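Xylose isomerase-like TIM barrel (Anabaena variabilis ATCC 29413, PDB 2QW5) probably acts as a zinc-dependent sugar or sugar-phosphate isomerase or epimerase, holding a zinc ion and a D-xylose molecule at the mouth of a TIM barrel. Local coordinates at residues Pro129-Tyr134 and Leu180-Ile185; Thr86-Thr91 and Leu108-Ser113; Val280-Ala285 and Arg298-Pro303. All coordinates share one frame; numbering follows the deposited sequence.

Contact 1 of 3, residues Pro129-Tyr134 and Leu180-Ile185; sequences PIVIPY and LAIEPI. With ZN (zinc ion), chain D; XLS (D-xylose), chain C.
Glu183 divides its carboxylate between metal and sugar. OE2 of Glu183 binds the zinc ion at 2.1 Å, and OE1 of Glu183 accepts a hydrogen bond of 3.2 Å from O2 of the D-xylose. The extended side chain, CG anti to the backbone N (chi1 -169°), carries the carboxylate to the metal, which also holds a water that donates to the sugar's O1. Asp216, Gln247 and Glu281 complete the protein ligands, so the negative charge gathered here is probably balanced largely by the zinc.

Tyr134, Ile185 and Pro129 also border the sugar. Tyr134 lays one ring face against it, with the sugar's C3 3.7 Å above the plane and over the ring centre, while its OH is hydrogen-bonded to Glu189. CD1 of Ile185 meets CB of Pro129 at 3.7 Å and CD1 of the Tyr134 ring at 4.0 Å, so that one methyl touches both residues.

Both segments belong to the C-terminal rim of the eight-stranded parallel barrel: 129-134 follows strand 125-128, and 180-185 runs off the end of the adjacent strand 179-182. The second shell is aliphatic. Ile182, with CG1 anti to its carbonyl carbon, crosses Ile130 and Val131 at about right angles; CG1 of Ile130 lies 3.9 Å from CG1 of Ile182, and CG2 of Val131 packs 3.7 Å from CD1 of Ile182. Further down the strand, CD2 of Leu180 approaches CD1 of Ile130 more loosely. Beyond them helix 196-203 presses Phe202 on Val131 and Leu199 on Ile182.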
loop_
_atom_site.group_PDB
_atom_site.type_symbol
_atom_site.label_atom_id
_atom_site.label_comp_id
_atom_site.label_asym_id
_atom_site.label_seq_id
_atom_site.Cartn_x
_atom_site.Cartn_y
_atom_site.Cartn_z
ATOM N N PRO A 129 -17.244 -16.218 -6.168
ATOM C CA PRO A 129 -16.874 -15.190 -7.122
ATOM C C PRO A 129 -16.017 -15.763 -8.280
ATOM O O PRO A 129 -14.815 -15.459 -8.408
ATOM C CB PRO A 129 -16.112 -14.195 -6.252
ATOM C CG PRO A 129 -15.459 -15.076 -5.209
ATOM C CD PRO A 129 -16.378 -16.176 -4.961
ATOM N N ILE A 130 -16.698 -16.502 -9.167
ATOM C CA ILE A 130 -16.065 -17.230 -10.258
ATOM C C ILE A 130 -16.064 -16.500 -11.644
ATOM O O ILE A 130 -15.738 -17.135 -12.652
ATOM C CB ILE A 130 -16.623 -18.672 -10.374
ATOM C CG1 ILE A 130 -18.122 -18.701 -10.713
ATOM C CG2 ILE A 130 -16.337 -19.483 -9.023
ATOM C CD1 ILE A 130 -18.659 -20.063 -11.030
ATOM N N VAL A 131 -16.429 -15.207 -11.663
ATOM C CA VAL A 131 -16.441 -14.382 -12.893
ATOM C C VAL A 131 -15.255 -13.402 -12.859
ATOM O O VAL A 131 -14.321 -13.512 -13.648
ATOM C CB VAL A 131 -17.784 -13.664 -13.043
ATOM C CG1 VAL A 131 -17.821 -12.853 -14.365
ATOM C CG2 VAL A 131 -18.963 -14.674 -12.962
ATOM N N ILE A 132 -15.304 -12.427 -11.962
ATOM C CA ILE A 132 -14.254 -11.446 -11.790
ATOM C C ILE A 132 -13.463 -11.963 -10.545
ATOM O O ILE A 132 -14.114 -12.357 -9.554
ATOM C CB ILE A 132 -14.828 -10.051 -11.470
ATOM C CG1 ILE A 132 -15.833 -9.585 -12.556
ATOM C CG2 ILE A 132 -13.708 -9.020 -11.265
ATOM C CD1 ILE A 132 -15.235 -9.423 -13.918
ATOM N N PRO A 133 -12.109 -11.977 -10.603
ATOM C CA PRO A 133 -11.245 -12.402 -9.481
ATOM C C PRO A 133 -11.585 -11.703 -8.180
ATOM O O PRO A 133 -11.705 -10.491 -8.165
ATOM C CB PRO A 133 -9.851 -11.994 -9.951
ATOM C CG PRO A 133 -9.913 -12.177 -11.413
ATOM C CD PRO A 133 -11.275 -11.635 -11.776
ATOM N N TYR A 134 -11.726 -12.475 -7.100
ATOM C CA TYR A 134 -12.187 -11.931 -5.841
ATOM C C TYR A 134 -11.187 -10.961 -5.238
ATOM O O TYR A 134 -10.034 -11.319 -5.051
ATOM C CB TYR A 134 -12.478 -13.044 -4.825
ATOM C CG TYR A 134 -12.772 -12.498 -3.455
ATOM C CD1 TYR A 134 -14.024 -11.962 -3.149
ATOM C CD2 TYR A 134 -11.793 -12.511 -2.451
ATOM C CE1 TYR A 134 -14.296 -11.437 -1.906
ATOM C CE2 TYR A 134 -12.054 -11.968 -1.214
ATOM C CZ TYR A 134 -13.301 -11.446 -0.942
ATOM O OH TYR A 134 -13.536 -10.935 0.290
ATOM N N LEU A 180 -23.757 -24.404 -10.530
ATOM C CA LEU A 180 -22.785 -23.309 -10.333
ATOM C C LEU A 180 -23.546 -22.091 -9.799
ATOM O O LEU A 180 -24.382 -21.575 -10.505
ATOM C CB LEU A 180 -22.072 -22.971 -11.654
ATOM C CG LEU A 180 -21.162 -24.074 -12.256
ATOM C CD1 LEU A 180 -20.788 -23.744 -13.695
ATOM C CD2 LEU A 180 -19.912 -24.304 -11.398
ATOM N N ALA A 181 -23.233 -21.630 -8.584
ATOM C CA ALA A 181 -23.937 -20.492 -7.921
ATOM C C ALA A 181 -23.005 -19.308 -7.777
ATOM O O ALA A 181 -22.251 -19.242 -6.824
ATOM C CB ALA A 181 -24.494 -20.918 -6.580
ATOM N N ILE A 182 -23.059 -18.375 -8.755
ATOM C CA ILE A 182 -22.249 -17.154 -8.770
ATOM C C ILE A 182 -22.774 -16.190 -7.712
ATOM O O ILE A 182 -23.981 -16.008 -7.568
ATOM C CB ILE A 182 -22.247 -16.433 -10.140
ATOM C CG1 ILE A 182 -21.763 -17.343 -11.277
ATOM C CG2 ILE A 182 -21.320 -15.194 -10.099
ATOM C CD1 ILE A 182 -21.972 -16.731 -12.747
ATOM N N GLU A 183 -21.857 -15.547 -6.994
ATOM C CA GLU A 183 -22.206 -14.702 -5.857
ATOM C C GLU A 183 -22.028 -13.198 -6.118
ATOM O O GLU A 183 -20.928 -12.763 -6.450
ATOM C CB GLU A 183 -21.334 -15.122 -4.653
ATOM C CG GLU A 183 -21.781 -14.486 -3.328
ATOM C CD GLU A 183 -20.895 -14.847 -2.156
ATOM O OE1 GLU A 183 -19.750 -15.321 -2.403
ATOM O OE2 GLU A 183 -21.375 -14.633 -0.993
ATOM N N PRO A 184 -23.121 -12.403 -5.998
ATOM C CA PRO A 184 -22.970 -10.952 -5.934
ATOM C C PRO A 184 -22.311 -10.677 -4.586
ATOM O O PRO A 184 -22.743 -11.243 -3.581
ATOM C CB PRO A 184 -24.403 -10.424 -5.938
ATOM C CG PRO A 184 -25.253 -11.577 -6.312
ATOM C CD PRO A 184 -24.540 -12.787 -5.888
ATOM N N ILE A 185 -21.233 -9.901 -4.589
ATOM C CA ILE A 185 -20.449 -9.602 -3.366
ATOM C C ILE A 185 -20.329 -8.093 -3.260
ATOM O O ILE A 185 -20.098 -7.445 -4.258
ATOM C CB ILE A 185 -19.065 -10.272 -3.448
ATOM C CG1 ILE A 185 -19.208 -11.784 -3.232
ATOM C CG2 ILE A 185 -18.073 -9.710 -2.413
ATOM C CD1 ILE A 185 -17.957 -12.606 -3.474
HETATM ZN ZN ZN D . -21.210 -15.462 0.969
HETATM C C1 XLS C . -16.664 -13.807 0.566
HETATM C C2 XLS C . -16.215 -14.674 -0.603
HETATM C C3 XLS C . -14.684 -15.021 -0.593
HETATM C C4 XLS C . -14.356 -16.424 -1.066
HETATM O O1 XLS C . -17.665 -12.784 0.509
HETATM O O2 XLS C . -17.050 -15.822 -0.757
HETATM O O3 XLS C . -13.954 -14.885 0.627
HETATM O O4 XLS C . -14.995 -16.635 -2.293
HETATM O O HOH W 1 -19.590 -14.269 1.231
#

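Contact 2 of 3, residues Thr86-Thr91 and Leu108-Ser113; sequences TNVGAT and LEYLKS. With XLS (D-xylose), chain C.
Within the beta-alpha-beta unit of strand 83-87, helix 101-120 and strand 125-128, this contact brings the loop leaving the first strand against the helix that returns the chain. Tyr110 carries most of it. Its CG is anti to the backbone N (chi1 163°), and the ring extends from the helix to meet the loop with its hydroxyl. The OH of Tyr110 donates to O of Gly89 at 2.7 Å, a short bond that ends on the main chain. It arrives in the carbonyl plane with a C=O...donor angle of 156°, and the same oxygen lies in the ring plane at the edge of Tyr110, near CE2 and CZ. The hydroxyl thus satisfies the carbonyl of Gly89. Phe94 stacks on the ring from elsewhere in the loop.

Two methyl groups approach the hydroxyl. Val88 points at the helix, its CG1 anti to the backbone N, and meets Tyr110 tip to tip, with CG1 of Val88 4.0 Å from OH of Tyr110. That methyl also comes within 4.3 Å of CD2 of Leu111. Thr91 adds its CG2, 4.2 Å from OH of Tyr110, while its OG1 bonds to Asp141 of a second subunit.

Asn87, the residue before Val88, serves the pocket instead. OD1 of Asn87 accepts a 2.8 Å hydrogen bond from O4 of the D-xylose, whereas ND2 of Asn87 gives only a weak one, 3.3 Å, to the sugar's O2. Consecutive residues thereby divide the work, Asn87 reaching the ligand and Val88 packing on the helix, the inside-outside alternation of side chains characteristic of a TIM-barrel strand running into its C-terminal loop.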
loop_
_atom_site.group_PDB
_atom_site.type_symbol
_atom_site.label_atom_id
_atom_site.label_comp_id
_atom_site.label_asym_id
_atom_site.label_seq_id
_atom_site.Cartn_x
_atom_site.Cartn_y
_atom_site.Cartn_z
ATOM N N THR A 86 -19.218 -26.240 -1.952
ATOM C CA THR A 86 -17.895 -25.648 -2.048
ATOM C C THR A 86 -17.952 -24.157 -2.353
ATOM O O THR A 86 -18.904 -23.676 -3.009
ATOM C CB THR A 86 -17.005 -26.333 -3.100
ATOM O OG1 THR A 86 -17.603 -26.171 -4.398
ATOM C CG2 THR A 86 -16.810 -27.744 -2.789
ATOM N N ASN A 87 -16.948 -23.449 -1.840
ATOM C CA ASN A 87 -16.730 -22.044 -2.097
ATOM C C ASN A 87 -15.415 -21.939 -2.902
ATOM O O ASN A 87 -14.342 -22.361 -2.458
ATOM C CB ASN A 87 -16.688 -21.234 -0.819
ATOM C CG ASN A 87 -16.649 -19.768 -1.075
ATOM O OD1 ASN A 87 -15.647 -19.252 -1.532
ATOM N ND2 ASN A 87 -17.725 -19.080 -0.741
ATOM N N VAL A 88 -15.535 -21.378 -4.088
ATOM C CA VAL A 88 -14.454 -21.292 -5.044
ATOM C C VAL A 88 -14.456 -19.916 -5.667
ATOM O O VAL A 88 -15.508 -19.421 -6.031
ATOM C CB VAL A 88 -14.592 -22.362 -6.182
ATOM C CG1 VAL A 88 -13.563 -22.131 -7.243
ATOM C CG2 VAL A 88 -14.414 -23.805 -5.610
ATOM N N GLY A 89 -13.275 -19.341 -5.804
ATOM C CA GLY A 89 -13.113 -18.032 -6.422
ATOM C C GLY A 89 -12.119 -18.002 -7.544
ATOM O O GLY A 89 -11.110 -18.705 -7.517
ATOM N N ALA A 90 -12.416 -17.183 -8.559
ATOM C CA ALA A 90 -11.451 -16.878 -9.610
ATOM C C ALA A 90 -10.352 -16.045 -8.935
ATOM O O ALA A 90 -10.596 -15.377 -7.909
ATOM C CB ALA A 90 -12.109 -16.058 -10.757
ATOM N N THR A 91 -9.151 -16.108 -9.501
ATOM C CA THR A 91 -7.973 -15.417 -8.976
ATOM C C THR A 91 -7.391 -14.553 -10.064
ATOM O O THR A 91 -7.780 -14.653 -11.214
ATOM C CB THR A 91 -6.919 -16.394 -8.467
ATOM O OG1 THR A 91 -6.248 -17.054 -9.541
ATOM C CG2 THR A 91 -7.547 -17.445 -7.551
ATOM N N LEU A 108 -10.631 -21.585 -17.219
ATOM C CA LEU A 108 -11.640 -22.648 -17.422
ATOM C C LEU A 108 -11.173 -23.996 -16.866
ATOM O O LEU A 108 -11.958 -24.703 -16.211
ATOM C CB LEU A 108 -11.971 -22.797 -18.900
ATOM C CG LEU A 108 -13.076 -23.774 -19.334
ATOM C CD1 LEU A 108 -14.404 -23.475 -18.643
ATOM C CD2 LEU A 108 -13.207 -23.768 -20.916
ATOM N N GLU A 109 -9.911 -24.343 -17.114
ATOM C CA GLU A 109 -9.365 -25.622 -16.574
ATOM C C GLU A 109 -9.303 -25.617 -15.067
ATOM O O GLU A 109 -9.562 -26.660 -14.421
ATOM C CB GLU A 109 -8.027 -26.035 -17.233
ATOM C CG GLU A 109 -8.161 -26.300 -18.771
ATOM C CD GLU A 109 -9.190 -27.447 -19.173
ATOM O OE1 GLU A 109 -9.093 -28.569 -18.597
ATOM O OE2 GLU A 109 -10.075 -27.227 -20.074
ATOM N N TYR A 110 -8.945 -24.462 -14.501
ATOM C CA TYR A 110 -8.954 -24.263 -13.050
ATOM C C TYR A 110 -10.377 -24.475 -12.503
ATOM O O TYR A 110 -10.570 -25.234 -11.570
ATOM C CB TYR A 110 -8.387 -22.882 -12.684
ATOM C CG TYR A 110 -8.708 -22.399 -11.302
ATOM C CD1 TYR A 110 -8.089 -22.942 -10.173
ATOM C CD2 TYR A 110 -9.660 -21.396 -11.117
ATOM C CE1 TYR A 110 -8.410 -22.489 -8.890
ATOM C CE2 TYR A 110 -9.995 -20.945 -9.851
ATOM C CZ TYR A 110 -9.369 -21.483 -8.741
ATOM O OH TYR A 110 -9.737 -20.980 -7.500
ATOM N N LEU A 111 -11.356 -23.819 -13.115
ATOM C CA LEU A 111 -12.754 -23.928 -12.659
ATOM C C LEU A 111 -13.303 -25.345 -12.858
ATOM O O LEU A 111 -14.008 -25.839 -11.969
ATOM C CB LEU A 111 -13.628 -22.848 -13.282
ATOM C CG LEU A 111 -13.284 -21.412 -12.888
ATOM C CD1 LEU A 111 -13.970 -20.331 -13.829
ATOM C CD2 LEU A 111 -13.648 -21.109 -11.470
ATOM N N LYS A 112 -12.905 -26.017 -13.955
ATOM C CA LYS A 112 -13.300 -27.457 -14.202
ATOM C C LYS A 112 -12.706 -28.378 -13.151
ATOM O O LYS A 112 -13.374 -29.345 -12.682
ATOM C CB LYS A 112 -12.909 -27.948 -15.583
ATOM C CG LYS A 112 -13.710 -27.357 -16.766
ATOM C CD LYS A 112 -13.154 -27.909 -18.068
ATOM C CE LYS A 112 -14.042 -27.580 -19.246
ATOM N NZ LYS A 112 -13.471 -28.047 -20.548
ATOM N N SER A 113 -11.466 -28.096 -12.761
ATOM C CA SER A 113 -10.824 -28.837 -11.642
ATOM C C SER A 113 -11.624 -28.699 -10.358
ATOM O O SER A 113 -11.789 -29.673 -9.582
ATOM C CB SER A 113 -9.386 -28.322 -11.376
ATOM O OG SER A 113 -8.927 -28.733 -10.108
HETATM C C1 XLS C . -16.664 -13.807 0.566
HETATM C C2 XLS C . -16.215 -14.674 -0.603
HETATM C C3 XLS C . -14.684 -15.021 -0.593
HETATM C C4 XLS C . -14.356 -16.424 -1.066
HETATM O O1 XLS C . -17.665 -12.784 0.509
HETATM O O2 XLS C . -17.050 -15.822 -0.757
HETATM O O3 XLS C . -13.954 -14.885 0.627
HETATM O O4 XLS C . -14.995 -16.635 -2.293
#

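Contact 3 of 3, residues Val280-Ala285 and Arg298-Pro303; sequences VEIFNA and RKFWIP. With ZN (zinc ion), chain D; XLS (D-xylose), chain C.
OD1 of Asn284 is gripped by three donors: a good backbone N-H, a longer bond from a water and a weak one from Ala285. The N-H of Phe300 reaches it at 3.0 Å, on a lone pair in the carbonyl plane (N-H...acceptor angle 155°). A water that also donates to O of Arg298 gives OD1 of Asn284 the second bond, at 3.2 Å. The third is the weak, bent bond from the N-H of Ala285. On the other side of the amide, ND2 of Asn284 donates to O of Phe300 at 2.8 Å, again on a lone pair and close to the amide plane. One side chain therefore pairs with both the N-H and the C=O of a single residue, which fixes its flip; a further bond from ND2 to O of Met17 supports this. CG anti to the backbone N (chi1 -164°) directs the amide across to 298-303.

The Phe300 ring is turned only 14° from the amide plane, and the same water lies over the centre of one ring face, 3.2 Å above it. CG2 of Ile282 packs 3.9 Å from CE2 of Phe300, the two side chains crossing at about a right angle. The extended Lys299 runs beside the main chain, its CG 3.4 Å from O of Ala285, and ends in a salt bridge with Asp306.

Glu281 and Phe283, which alternate with Ile282 and Asn284, face the active site: OE1 of Glu281 binds the zinc ion, and CZ of Phe283 lies 3.5 Å from C1 of the D-xylose. Asp149 and Glu153 of a third subunit hold Lys299 N and the Arg298 guanidinium. Running off the end of the last barrel strand, 278-280, segment 280-285 is joined to the loop between helices 287-290 and 314-332, and Ile317 of the latter helix covers both Ile282 and Phe300.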
loop_
_atom_site.group_PDB
_atom_site.type_symbol
_atom_site.label_atom_id
_atom_site.label_comp_id
_atom_site.label_asym_id
_atom_site.label_seq_id
_atom_site.Cartn_x
_atom_site.Cartn_y
_atom_site.Cartn_z
ATOM N N VAL A 280 -25.499 -21.025 6.824
ATOM C CA VAL A 280 -25.056 -20.007 7.766
ATOM C C VAL A 280 -23.603 -19.704 7.371
ATOM O O VAL A 280 -22.771 -20.596 7.428
ATOM C CB VAL A 280 -25.089 -20.543 9.233
ATOM C CG1 VAL A 280 -24.303 -19.610 10.186
ATOM C CG2 VAL A 280 -26.528 -20.745 9.674
ATOM N N GLU A 281 -23.319 -18.472 6.938
ATOM C CA GLU A 281 -21.958 -18.092 6.556
ATOM C C GLU A 281 -21.396 -16.999 7.478
ATOM O O GLU A 281 -21.664 -15.819 7.300
ATOM C CB GLU A 281 -21.886 -17.664 5.114
ATOM C CG GLU A 281 -20.417 -17.653 4.635
ATOM C CD GLU A 281 -20.279 -17.211 3.228
ATOM O OE1 GLU A 281 -20.886 -16.151 2.935
ATOM O OE2 GLU A 281 -19.560 -17.880 2.451
ATOM N N ILE A 282 -20.619 -17.430 8.466
ATOM C CA ILE A 282 -20.013 -16.566 9.444
ATOM C C ILE A 282 -18.477 -16.607 9.201
ATOM O O ILE A 282 -17.855 -17.694 9.183
ATOM C CB ILE A 282 -20.381 -17.038 10.896
ATOM C CG1 ILE A 282 -21.908 -16.867 11.127
ATOM C CG2 ILE A 282 -19.573 -16.250 11.962
ATOM C CD1 ILE A 282 -22.384 -17.366 12.497
ATOM N N PHE A 283 -17.900 -15.419 9.042
ATOM C CA PHE A 283 -16.478 -15.216 8.808
ATOM C C PHE A 283 -15.856 -14.941 10.168
ATOM O O PHE A 283 -15.994 -13.867 10.718
ATOM C CB PHE A 283 -16.242 -14.042 7.855
ATOM C CG PHE A 283 -16.581 -14.362 6.442
ATOM C CD1 PHE A 283 -17.901 -14.433 6.042
ATOM C CD2 PHE A 283 -15.590 -14.622 5.514
ATOM C CE1 PHE A 283 -18.240 -14.733 4.711
ATOM C CE2 PHE A 283 -15.940 -14.902 4.159
ATOM C CZ PHE A 283 -17.268 -14.965 3.798
ATOM N N ASN A 284 -15.199 -15.931 10.753
ATOM C CA ASN A 284 -14.568 -15.704 12.061
ATOM C C ASN A 284 -13.359 -14.746 11.910
ATOM O O ASN A 284 -12.807 -14.597 10.822
ATOM C CB ASN A 284 -14.213 -17.055 12.684
ATOM C CG ASN A 284 -13.927 -16.966 14.157
ATOM O OD1 ASN A 284 -14.137 -15.916 14.764
ATOM N ND2 ASN A 284 -13.447 -18.085 14.759
ATOM N N ALA A 285 -12.990 -14.040 12.973
ATOM C CA ALA A 285 -11.798 -13.160 12.949
ATOM C C ALA A 285 -10.511 -14.027 13.017
ATOM O O ALA A 285 -9.818 -14.093 14.026
ATOM C CB ALA A 285 -11.868 -12.091 14.051
ATOM N N ARG A 298 -13.868 -8.934 18.245
ATOM C CA ARG A 298 -13.106 -10.032 18.812
ATOM C C ARG A 298 -13.433 -11.375 18.119
ATOM O O ARG A 298 -14.558 -11.593 17.602
ATOM C CB ARG A 298 -13.370 -10.173 20.309
ATOM C CG ARG A 298 -12.895 -9.025 21.120
ATOM C CD ARG A 298 -13.067 -9.347 22.602
ATOM N NE ARG A 298 -12.669 -8.209 23.424
ATOM C CZ ARG A 298 -11.420 -7.905 23.802
ATOM N NH1 ARG A 298 -10.359 -8.646 23.459
ATOM N NH2 ARG A 298 -11.220 -6.815 24.539
ATOM N N LYS A 299 -12.423 -12.244 18.124
ATOM C CA LYS A 299 -12.504 -13.573 17.550
ATOM C C LYS A 299 -13.443 -14.448 18.389
ATOM O O LYS A 299 -13.478 -14.339 19.614
ATOM C CB LYS A 299 -11.107 -14.226 17.508
ATOM C CG LYS A 299 -11.039 -15.615 16.827
ATOM C CD LYS A 299 -9.623 -16.149 16.784
ATOM C CE LYS A 299 -9.507 -17.388 15.918
ATOM N NZ LYS A 299 -8.126 -17.982 15.978
ATOM N N PHE A 300 -14.214 -15.294 17.701
ATOM C CA PHE A 300 -15.009 -16.340 18.370
ATOM C C PHE A 300 -13.986 -17.472 18.471
ATOM O O PHE A 300 -13.750 -18.222 17.504
ATOM C CB PHE A 300 -16.242 -16.760 17.575
ATOM C CG PHE A 300 -17.026 -15.612 17.026
ATOM C CD1 PHE A 300 -17.463 -14.595 17.865
ATOM C CD2 PHE A 300 -17.382 -15.572 15.674
ATOM C CE1 PHE A 300 -18.230 -13.546 17.393
ATOM C CE2 PHE A 300 -18.159 -14.518 15.185
ATOM C CZ PHE A 300 -18.563 -13.487 16.046
ATOM N N TRP A 301 -13.341 -17.560 19.636
ATOM C CA TRP A 301 -12.223 -18.472 19.818
ATOM C C TRP A 301 -12.591 -19.916 19.537
ATOM O O TRP A 301 -13.670 -20.370 19.892
ATOM C CB TRP A 301 -11.552 -18.324 21.177
ATOM C CG TRP A 301 -12.416 -18.532 22.337
ATOM C CD1 TRP A 301 -13.155 -17.600 22.958
ATOM C CD2 TRP A 301 -12.570 -19.745 23.097
ATOM N NE1 TRP A 301 -13.817 -18.150 24.018
ATOM C CE2 TRP A 301 -13.455 -19.458 24.147
ATOM C CE3 TRP A 301 -12.068 -21.044 22.969
ATOM C CZ2 TRP A 301 -13.867 -20.414 25.082
ATOM C CZ3 TRP A 301 -12.474 -22.016 23.906
ATOM C CH2 TRP A 301 -13.375 -21.684 24.946
ATOM N N ILE A 302 -11.678 -20.609 18.879
ATOM C CA ILE A 302 -11.908 -21.966 18.418
ATOM C C ILE A 302 -11.413 -22.940 19.496
ATOM O O ILE A 302 -10.213 -22.986 19.740
ATOM C CB ILE A 302 -11.236 -22.215 17.081
ATOM C CG1 ILE A 302 -11.772 -21.233 16.028
ATOM C CG2 ILE A 302 -11.529 -23.657 16.613
ATOM C CD1 ILE A 302 -10.828 -21.064 14.789
ATOM N N PRO A 303 -12.332 -23.707 20.137
ATOM C CA PRO A 303 -11.903 -24.654 21.172
ATOM C C PRO A 303 -10.851 -25.649 20.676
ATOM O O PRO A 303 -11.004 -26.210 19.589
ATOM C CB PRO A 303 -13.206 -25.361 21.553
ATOM C CG PRO A 303 -14.241 -24.346 21.309
ATOM C CD PRO A 303 -13.799 -23.774 19.982
HETATM ZN ZN ZN D . -21.210 -15.462 0.969
HETATM C C1 XLS C . -16.664 -13.807 0.566
HETATM C C2 XLS C . -16.215 -14.674 -0.603
HETATM C C3 XLS C . -14.684 -15.021 -0.593
HETATM C C4 XLS C . -14.356 -16.424 -1.066
HETATM O O1 XLS C . -17.665 -12.784 0.509
HETATM O O2 XLS C . -17.050 -15.822 -0.757
HETATM O O3 XLS C . -13.954 -14.885 0.627
HETATM O O4 XLS C . -14.995 -16.635 -2.293
HETATM O O HOH W 2 -15.197 -13.002 15.562
HETATM O O HOH W 1 -19.590 -14.269 1.231
#

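From the N terminus, contact 2 comes first, closing the loop between strand 83-87 and helix 101-120. Contact 1 follows, spanning helix 148-176 to join the ends of the neighbouring strands 125-128 and 179-182; contact 3 closes the excursion around helix 287-290 after the last strand. The three are in series, neither nested nor crossed. Contacts 1 and 2 abut, the main chain of Ala90 probably hydrogen-bonding both Pro129 and Tyr134, whereas contact 3 is centred about 23 Å from contact 1 and 25 Å from contact 2. All three reach the D-xylose, and contacts 1 and 3 also share the zinc ion and its water.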